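Local coordinates for protein Lys-gingipain catalytic subunit (Porphyromonas gingivalis, PDB 6I9A) that cleaves proteins after lysine as a secreted cysteine endopeptidase, degrading proteins such as haemoglobin, collagen and immunoglobulins, at residues E128-Y139 / I265-Y274. Sequence-based numbering, arbitrary orientation.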
loop_
_atom_site.group_PDB
_atom_site.type_symbol
_atom_site.label_atom_id
_atom_site.label_comp_id
_atom_site.label_asym_id
_atom_site.label_seq_id
_atom_site.Cartn_x
_atom_site.Cartn_y
_atom_site.Cartn_z
ATOM N N GLU A 128 17.824 5.045 6.754
ATOM C CA GLU A 128 16.406 4.819 7.046
ATOM C C GLU A 128 15.665 4.338 5.812
ATOM O O GLU A 128 14.773 3.508 5.921
ATOM C CB GLU A 128 15.719 6.074 7.575
ATOM C CG GLU A 128 16.120 6.350 9.012
ATOM C CD GLU A 128 15.513 7.596 9.562
ATOM O OE1 GLU A 128 14.949 8.393 8.780
ATOM O OE2 GLU A 128 15.600 7.770 10.796
ATOM N N LEU A 129 16.013 4.855 4.630
ATOM C CA LEU A 129 15.374 4.344 3.412
ATOM C C LEU A 129 15.708 2.866 3.208
ATOM O O LEU A 129 14.822 2.067 2.903
ATOM C CB LEU A 129 15.766 5.176 2.175
ATOM C CG LEU A 129 15.104 4.702 0.897
ATOM C CD1 LEU A 129 13.580 4.794 0.940
ATOM C CD2 LEU A 129 15.631 5.482 -0.286
ATOM N N THR A 130 16.989 2.489 3.432
ATOM C CA THR A 130 17.349 1.085 3.348
ATOM C C THR A 130 16.547 0.252 4.333
ATOM O O THR A 130 16.155 -0.879 4.010
ATOM C CB THR A 130 18.843 0.959 3.589
ATOM O OG1 THR A 130 19.492 1.607 2.482
ATOM C CG2 THR A 130 19.303 -0.508 3.705
ATOM N N ASN A 131 16.285 0.790 5.540
ATOM C CA ASN A 131 15.499 0.029 6.514
ATOM C C ASN A 131 14.139 -0.325 5.940
ATOM O O ASN A 131 13.623 -1.428 6.107
ATOM C CB ASN A 131 15.295 0.841 7.766
ATOM C CG ASN A 131 16.537 1.030 8.567
ATOM O OD1 ASN A 131 17.557 0.344 8.349
ATOM N ND2 ASN A 131 16.519 1.954 9.522
ATOM N N ILE A 132 13.487 0.667 5.302
ATOM C CA ILE A 132 12.154 0.412 4.728
ATOM C C ILE A 132 12.266 -0.618 3.631
ATOM O O ILE A 132 11.484 -1.573 3.559
ATOM C CB ILE A 132 11.548 1.708 4.151
ATOM C CG1 ILE A 132 11.453 2.814 5.219
ATOM C CG2 ILE A 132 10.160 1.403 3.518
ATOM C CD1 ILE A 132 11.020 4.175 4.656
ATOM N N ILE A 133 13.239 -0.382 2.708
ATOM C CA ILE A 133 13.380 -1.279 1.549
ATOM C C ILE A 133 13.645 -2.705 1.967
ATOM O O ILE A 133 13.103 -3.643 1.373
ATOM C CB ILE A 133 14.521 -0.733 0.654
ATOM C CG1 ILE A 133 14.075 0.578 0.032
ATOM C CG2 ILE A 133 14.947 -1.781 -0.417
ATOM C CD1 ILE A 133 15.216 1.351 -0.640
ATOM N N ASP A 134 14.509 -2.911 2.992
ATOM C CA ASP A 134 14.823 -4.306 3.374
ATOM C C ASP A 134 13.580 -5.050 3.849
ATOM O O ASP A 134 13.404 -6.260 3.621
ATOM C CB ASP A 134 15.882 -4.304 4.455
ATOM C CG ASP A 134 17.255 -3.904 3.947
ATOM O OD1 ASP A 134 17.494 -3.949 2.705
ATOM O OD2 ASP A 134 18.117 -3.575 4.786
ATOM N N LYS A 135 12.669 -4.341 4.537
ATOM C CA LYS A 135 11.420 -4.986 4.984
ATOM C C LYS A 135 10.524 -5.309 3.809
ATOM O O LYS A 135 9.918 -6.372 3.719
ATOM C CB LYS A 135 10.695 -4.094 5.993
ATOM C CG LYS A 135 11.502 -4.002 7.325
ATOM C CD LYS A 135 10.778 -3.175 8.401
ATOM C CE LYS A 135 10.906 -1.708 8.144
ATOM N NZ LYS A 135 10.232 -0.908 9.231
ATOM N N VAL A 136 10.404 -4.350 2.867
ATOM C CA VAL A 136 9.600 -4.588 1.650
ATOM C C VAL A 136 10.120 -5.783 0.870
ATOM O O VAL A 136 9.350 -6.629 0.456
ATOM C CB VAL A 136 9.591 -3.328 0.762
ATOM C CG1 VAL A 136 8.971 -3.633 -0.588
ATOM C CG2 VAL A 136 8.872 -2.194 1.481
ATOM N N LEU A 137 11.447 -5.868 0.686
ATOM C CA LEU A 137 12.048 -6.945 -0.106
ATOM C C LEU A 137 11.789 -8.298 0.557
ATOM O O LEU A 137 11.439 -9.268 -0.122
ATOM C CB LEU A 137 13.570 -6.716 -0.253
ATOM C CG LEU A 137 13.983 -5.543 -1.148
ATOM C CD1 LEU A 137 15.484 -5.329 -1.122
ATOM C CD2 LEU A 137 13.550 -5.819 -2.589
ATOM N N MET A 138 11.971 -8.376 1.883
ATOM C CA MET A 138 11.733 -9.658 2.544
ATOM C C MET A 138 10.278 -10.067 2.414
ATOM O O MET A 138 9.940 -11.223 2.145
ATOM C CB MET A 138 12.120 -9.577 4.019
ATOM C CG MET A 138 11.712 -10.844 4.745
ATOM S SD MET A 138 12.524 -11.134 6.323
ATOM C CE MET A 138 14.167 -11.652 5.704
ATOM N N TYR A 139 9.365 -9.080 2.564
ATOM C CA TYR A 139 7.953 -9.410 2.502
ATOM C C TYR A 139 7.527 -9.841 1.100
ATOM O O TYR A 139 6.884 -10.889 0.911
ATOM C CB TYR A 139 7.129 -8.180 2.954
ATOM C CG TYR A 139 5.647 -8.480 3.060
ATOM C CD1 TYR A 139 5.105 -9.012 4.238
ATOM C CD2 TYR A 139 4.785 -8.243 1.987
ATOM C CE1 TYR A 139 3.767 -9.301 4.337
ATOM C CE2 TYR A 139 3.431 -8.527 2.082
ATOM C CZ TYR A 139 2.924 -9.020 3.268
ATOM O OH TYR A 139 1.582 -9.273 3.366
ATOM N N ILE A 265 7.184 4.034 12.312
ATOM C CA ILE A 265 6.860 2.612 12.223
ATOM C C ILE A 265 7.421 2.001 10.927
ATOM O O ILE A 265 7.682 0.791 10.904
ATOM C CB ILE A 265 5.337 2.383 12.387
ATOM C CG1 ILE A 265 5.057 0.982 12.934
ATOM C CG2 ILE A 265 4.553 2.683 11.069
ATOM C CD1 ILE A 265 3.558 0.830 13.367
ATOM N N THR A 266 7.615 2.830 9.873
ATOM C CA THR A 266 8.203 2.330 8.645
ATOM C C THR A 266 9.719 2.484 8.663
ATOM O O THR A 266 10.406 1.618 8.112
ATOM C CB THR A 266 7.561 2.993 7.445
ATOM O OG1 THR A 266 7.578 4.438 7.565
ATOM C CG2 THR A 266 6.169 2.505 7.223
ATOM N N ARG A 267 10.276 3.543 9.275
ATOM C CA ARG A 267 11.740 3.761 9.286
ATOM C C ARG A 267 12.492 2.786 10.187
ATOM O O ARG A 267 13.683 2.585 9.957
ATOM C CB ARG A 267 12.064 5.181 9.759
ATOM C CG ARG A 267 11.646 6.256 8.789
ATOM C CD ARG A 267 11.814 7.609 9.425
ATOM N NE ARG A 267 11.477 8.625 8.430
ATOM C CZ ARG A 267 11.696 9.929 8.584
ATOM N NH1 ARG A 267 12.189 10.400 9.733
ATOM N NH2 ARG A 267 11.365 10.780 7.616
ATOM N N VAL A 268 11.873 2.231 11.241
ATOM C CA VAL A 268 12.647 1.432 12.198
ATOM C C VAL A 268 13.233 0.190 11.528
ATOM O O VAL A 268 12.615 -0.474 10.676
ATOM C CB VAL A 268 11.821 1.088 13.450
ATOM C CG1 VAL A 268 11.692 2.289 14.387
ATOM C CG2 VAL A 268 10.451 0.499 13.107
ATOM N N LYS A 269 14.481 -0.145 11.951
ATOM C CA LYS A 269 15.252 -1.195 11.308
ATOM C C LYS A 269 14.857 -2.590 11.771
ATOM O O LYS A 269 14.871 -2.855 12.971
ATOM C CB LYS A 269 16.755 -0.986 11.609
ATOM C CG LYS A 269 17.619 -1.990 10.839
ATOM C CD LYS A 269 19.110 -1.612 10.896
ATOM C CE LYS A 269 19.955 -2.381 9.869
ATOM N NZ LYS A 269 19.703 -1.964 8.421
ATOM N N GLU A 270 14.544 -3.481 10.834
ATOM C CA GLU A 270 14.281 -4.900 11.128
ATOM C C GLU A 270 13.246 -5.068 12.239
ATOM O O GLU A 270 13.294 -6.010 13.030
ATOM C CB GLU A 270 15.601 -5.645 11.464
ATOM C CG GLU A 270 16.532 -5.712 10.239
ATOM C CD GLU A 270 17.894 -6.326 10.484
ATOM O OE1 GLU A 270 18.243 -6.564 11.656
ATOM O OE2 GLU A 270 18.604 -6.579 9.489
ATOM N N LYS A 271 12.247 -4.195 12.206
ATOM C CA LYS A 271 11.097 -4.268 13.115
ATOM C C LYS A 271 10.028 -3.363 12.519
ATOM O O LYS A 271 10.281 -2.647 11.556
ATOM C CB LYS A 271 11.521 -3.877 14.540
ATOM C CG LYS A 271 11.888 -2.397 14.651
ATOM C CD LYS A 271 12.483 -1.976 16.019
ATOM C CE LYS A 271 13.833 -2.585 16.348
ATOM N NZ LYS A 271 14.950 -1.947 15.581
ATOM N N GLY A 272 8.871 -3.344 13.152
ATOM C CA GLY A 272 7.805 -2.464 12.663
ATOM C C GLY A 272 7.201 -2.933 11.343
ATOM O O GLY A 272 7.033 -4.136 11.072
ATOM N N ALA A 273 6.793 -1.928 10.538
ATOM C CA ALA A 273 5.962 -2.134 9.350
ATOM C C ALA A 273 6.707 -1.960 8.044
ATOM O O ALA A 273 7.684 -1.210 7.987
ATOM C CB ALA A 273 4.832 -1.058 9.404
ATOM N N TYR A 274 6.160 -2.557 6.969
ATOM C CA TYR A 274 6.639 -2.217 5.620
ATOM C C TYR A 274 5.794 -1.098 4.987
ATOM O O TYR A 274 6.242 -0.460 4.033
ATOM C CB TYR A 274 6.651 -3.455 4.711
ATOM C CG TYR A 274 5.296 -4.069 4.473
ATOM C CD1 TYR A 274 4.403 -3.500 3.564
ATOM C CD2 TYR A 274 4.878 -5.197 5.180
ATOM C CE1 TYR A 274 3.155 -4.075 3.326
ATOM C CE2 TYR A 274 3.620 -5.775 4.950
ATOM C CZ TYR A 274 2.749 -5.179 4.058
ATOM O OH TYR A 274 1.519 -5.705 3.786
HETATM O O HOH W 1 13.755 9.361 11.892
HETATM O O HOH W 2 14.932 -3.019 8.070
HETATM O O HOH W 3 20.245 0.592 7.444
HETATM O O HOH W 4 17.598 -3.471 7.387
#
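Lys135 reaches from the helix into the loop 268-272, where its ammonium group hydrogen-bonds four backbone carbonyls. With three N-H groups for four oxygens, at least one must be shared. Lys135 NZ is 2.8 Å from both Thr266 O and Val268 O. Lys271 O and Ala273 O are each 2.9 Å from Lys135 NZ. Lys271 O receives it nearly end-on and Val268 O in the carbonyl plane, whereas it sits well above the plane of the Thr266 carbonyl. The bend at chi3 (-78°) turns the tip into this ring of oxygens. The buried charge is thus gripped by main chain from the helix end, the loop and the start of the next strand.

Asn131 adds further polar bonds. Asn131 ND2 donates to Arg267 O at 2.9 Å, in the plane of its amide. Its OD1 accepts from Lys269 NZ, whose chain crosses the amide at about a right angle. One water also joins OD1 to that ammonium, and another links Lys269 NZ to Asp134 OD2. A third water connects Asn131 O with Glu270 N.

Glu128 and Arg267 form a salt bridge, Glu128 OE1 to Arg267 NE, 3.5 Å. The oxygen lies over the guanidinium face, so charge alone acts there. A water joins the other carboxylate oxygen to NH1. Glu128 OE1 also hydrogen-bonds Ser124 OG, and Arg267 NH2 hydrogen-bonds Asp85 OD2, a calcium ligand.

Apolar packing covers the other end. Tyr274 CE2 sits over the centre of the Tyr139 ring, 3.6 Å from Tyr139 CE1. The two planes are oblique, at 32°. Val136 CG2 touches Tyr274 CB.

The contact joins helix 126-141, which follows the last strand of the four-stranded parallel sheet, to the connection from helix 261-267 into strand 273-279 of the six-stranded sheet. It is an interface between the two alpha/beta halves of the gingipain catalytic domain, beside a calcium site.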